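Intracellular serine protease (Bacillus licheniformis, PDB 4ZOQ) forms the N-terminal prodomain of LicP, a class II lanthipeptide protease of the subtilisin family that cleaves peptide bonds sequence-specifically, and packs against its catalytic domain. Local coordinates at the interface of chains A and B. Residues are numbered along the deposited sequence; one frame, centred on the assembly and turned at random. Chains: chain A, Intracellular serine protease; chain B, Intracellular serine protease.

The interface of chains A and B. Residues chain A 34-36, 38, 61-63; chain B 150, 153-154, 157.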
ATOM      1  N   LEU A  34      20.933  12.001   4.171  1.00 40.58           N
ATOM      2  CA  LEU A  34      19.882  12.509   5.008  1.00 41.72           C
ATOM      3  C   LEU A  34      20.418  13.716   5.781  1.00 46.26           C
ATOM      4  O   LEU A  34      21.324  13.578   6.595  1.00 50.68           O
ATOM      5  CB  LEU A  34      19.349  11.425   5.951  1.00 37.80           C
ATOM      6  CG  LEU A  34      18.171  11.958   6.758  1.00 42.24           C
ATOM      7  CD1 LEU A  34      17.033  12.361   5.816  1.00 39.31           C
ATOM      8  CD2 LEU A  34      17.689  10.929   7.774  1.00 44.40           C
ATOM      9  N   LEU A  35      19.920  14.914   5.475  1.00 49.67           N
ATOM     10  CA  LEU A  35      20.320  16.111   6.218  1.00 51.85           C
ATOM     11  C   LEU A  35      19.779  16.076   7.645  1.00 51.69           C
ATOM     12  O   LEU A  35      18.689  15.573   7.894  1.00 51.39           O
ATOM     13  CB  LEU A  35      19.822  17.387   5.511  1.00 43.87           C
ATOM     14  CG  LEU A  35      20.147  17.638   4.038  1.00 47.12           C
ATOM     15  CD1 LEU A  35      19.224  18.682   3.458  1.00 49.66           C
ATOM     16  CD2 LEU A  35      21.580  18.103   3.891  1.00 49.09           C
ATOM     17  N   GLU A  36      20.530  16.631   8.581  1.00 55.93           N
ATOM     18  CA  GLU A  36      20.012  16.787   9.919  1.00 51.51           C
ATOM     19  C   GLU A  36      18.921  17.841   9.929  1.00 54.42           C
ATOM     20  O   GLU A  36      17.980  17.790  10.720  1.00 57.70           O
ATOM     21  CB  GLU A  36      21.083  17.259  10.880  1.00 55.90           C
ATOM     22  CG  GLU A  36      22.055  16.274  11.510  1.00 69.40           C
ATOM     23  CD  GLU A  36      22.947  17.020  12.515  1.00 77.15           C
ATOM     24  OE1 GLU A  36      22.445  18.031  13.081  1.00 79.60           O
ATOM     25  OE2 GLU A  36      24.121  16.622  12.723  1.00 70.03           O
ATOM     26  N   VAL A  38      16.366  20.111   7.246  1.00 54.83           N
ATOM     27  CA  VAL A  38      15.888  20.176   5.883  1.00 57.60           C
ATOM     28  C   VAL A  38      16.088  21.584   5.329  1.00 54.20           C
ATOM     29  O   VAL A  38      16.020  21.786   4.125  1.00 54.51           O
ATOM     30  CB  VAL A  38      14.416  19.705   5.774  1.00 54.43           C
ATOM     31  CG1 VAL A  38      14.219  18.373   6.506  1.00 53.50           C
ATOM     32  CG2 VAL A  38      13.442  20.795   6.208  1.00 45.67           C
ATOM     33  N   ILE A  61      11.642  16.067   3.665  1.00 38.68           N
ATOM     34  CA  ILE A  61      12.278  15.131   4.589  1.00 42.11           C
ATOM     35  C   ILE A  61      13.810  15.223   4.532  1.00 42.96           C
ATOM     36  O   ILE A  61      14.506  14.504   5.255  1.00 43.15           O
ATOM     37  CB  ILE A  61      11.784  13.668   4.352  1.00 41.85           C
ATOM     38  CG1 ILE A  61      12.071  13.190   2.937  1.00 35.31           C
ATOM     39  CG2 ILE A  61      10.277  13.544   4.679  1.00 35.57           C
ATOM     40  CD1 ILE A  61      11.799  11.711   2.773  1.00 35.70           C
ATOM     41  N   GLY A  62      14.332  16.029   3.606  1.00 42.51           N
ATOM     42  CA  GLY A  62      15.756  16.319   3.580  1.00 43.18           C
ATOM     43  C   GLY A  62      16.603  15.112   3.245  1.00 39.18           C
ATOM     44  O   GLY A  62      17.680  14.918   3.802  1.00 39.00           O
ATOM     45  N   PHE A  63      16.099  14.312   2.318  1.00 37.42           N
ATOM     46  CA  PHE A  63      16.708  13.056   1.926  1.00 39.83           C
ATOM     47  C   PHE A  63      16.994  13.068   0.433  1.00 42.09           C
ATOM     48  O   PHE A  63      16.099  13.293  -0.390  1.00 43.80           O
ATOM     49  CB  PHE A  63      15.778  11.896   2.335  1.00 40.97           C
ATOM     50  CG  PHE A  63      16.376  10.524   2.164  1.00 42.65           C
ATOM     51  CD1 PHE A  63      17.520  10.149   2.847  1.00 41.14           C
ATOM     52  CD2 PHE A  63      15.757   9.589   1.340  1.00 42.36           C
ATOM     53  CE1 PHE A  63      18.058   8.885   2.689  1.00 42.54           C
ATOM     54  CE2 PHE A  63      16.292   8.318   1.186  1.00 44.83           C
ATOM     55  CZ  PHE A  63      17.447   7.969   1.865  1.00 44.47           C
TER
ATOM     56  N   VAL B 150      19.569   4.934   9.171  1.00 43.33           N
ATOM     57  CA  VAL B 150      19.408   6.203   8.476  1.00 43.26           C
ATOM     58  C   VAL B 150      18.229   6.108   7.511  1.00 41.86           C
ATOM     59  O   VAL B 150      17.398   7.021   7.433  1.00 37.57           O
ATOM     60  CB  VAL B 150      20.694   6.607   7.716  1.00 47.60           C
ATOM     61  CG1 VAL B 150      20.396   7.739   6.757  1.00 39.69           C
ATOM     62  CG2 VAL B 150      21.762   7.050   8.711  1.00 50.00           C
ATOM     63  N   LYS B 153      15.167   6.256   9.508  1.00 43.61           N
ATOM     64  CA  LYS B 153      15.008   7.623   9.993  1.00 38.14           C
ATOM     65  C   LYS B 153      14.375   8.496   8.916  1.00 39.90           C
ATOM     66  O   LYS B 153      13.488   9.322   9.188  1.00 39.61           O
ATOM     67  CB  LYS B 153      16.371   8.183  10.397  1.00 40.48           C
ATOM     68  CG  LYS B 153      16.377   9.607  10.905  1.00 43.71           C
ATOM     69  CD  LYS B 153      17.775   9.974  11.343  1.00 52.41           C
ATOM     70  CE  LYS B 153      17.839  11.330  12.016  1.00 58.47           C
ATOM     71  NZ  LYS B 153      19.268  11.647  12.302  1.00 64.07           N
ATOM     72  N   ALA B 154      14.842   8.303   7.688  1.00 39.52           N
ATOM     73  CA  ALA B 154      14.316   9.023   6.539  1.00 39.28           C
ATOM     74  C   ALA B 154      12.871   8.651   6.320  1.00 38.35           C
ATOM     75  O   ALA B 154      11.997   9.497   6.083  1.00 34.67           O
ATOM     76  CB  ALA B 154      15.137   8.693   5.280  1.00 35.25           C
ATOM     77  N   ARG B 157      10.400  10.086   8.568  1.00 35.77           N
ATOM     78  CA  ARG B 157      10.073  11.487   8.347  1.00 35.29           C
ATOM     79  C   ARG B 157       8.975  11.601   7.317  1.00 33.53           C
ATOM     80  O   ARG B 157       8.062  12.401   7.472  1.00 36.09           O
ATOM     81  CB  ARG B 157      11.302  12.257   7.868  1.00 36.47           C
ATOM     82  CG  ARG B 157      12.340  12.549   8.916  1.00 37.71           C
ATOM     83  CD  ARG B 157      13.463  13.383   8.306  1.00 41.08           C
ATOM     84  NE  ARG B 157      14.541  13.629   9.253  1.00 48.04           N
ATOM     85  CZ  ARG B 157      15.624  14.357   8.990  1.00 49.58           C
ATOM     86  NH1 ARG B 157      15.798  14.890   7.787  1.00 44.99           N
ATOM     87  NH2 ARG B 157      16.542  14.539   9.932  1.00 48.79           N
TER
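A:Leu34 and A:Phe63, from strands 31-35 and 63-67 of the prodomain, meet B:Ala154 on helix 146-164 of the catalytic part. The methyl CB of B:Ala154 sits over the centre of the phenyl face, 3.8 Å from the centroid of A:Phe63, in a CH-pi contact. Alongside, A:Leu34 spreads its branches between several residues of the helix. Its CG lies anti to the backbone N (chi1 -176°), which points the branch at the helix; chi2 (61°) then sends CD2 to 3.6 Å from CG of B:Lys153, where the two side chains cross at a slant, and CD1 to the tip of B:Arg157. CB of the same leucine meets CG1 of B:Val150 at 3.9 Å. One turn along the helix from B:Lys153, the aliphatic root of B:Arg157 runs across A:Ile61, whose CG2 lies 3.6 Å from the arginine CB.

Beyond this apolar base the arginine runs straight out through its methylenes to NE, toward the carbonyl oxygens at the rim. The two terminal nitrogens, NH1 and NH2, both donate to A:Leu35 O, at 3.0 Å and 3.1 Å; the NH2 bond lies in the carbonyl plane. NH1 also donates to A:Ile61 O at 2.9 Å, the straightest of the three (155° at H), although it approaches from above that carbonyl plane. Bonds to two separate backbone segments fix the rotation of the guanidinium, and CG of A:Leu34 backs one of its faces, 3.9 Å above the plane. An alanine in its place would probably leave the carbonyls of A:Leu35 and A:Ile61 without these donors and open a gap beside A:Leu34.

The arginine's hydrogen bonds here go to main-chain oxygens, so its hold probably depends mainly on the path of the prodomain backbone, with A:Leu34 and A:Ile61 packing against it. The patch thus docks the prodomain sheet on a surface helix of the subtilase, and probably helps keep the two pieces of LicP associated.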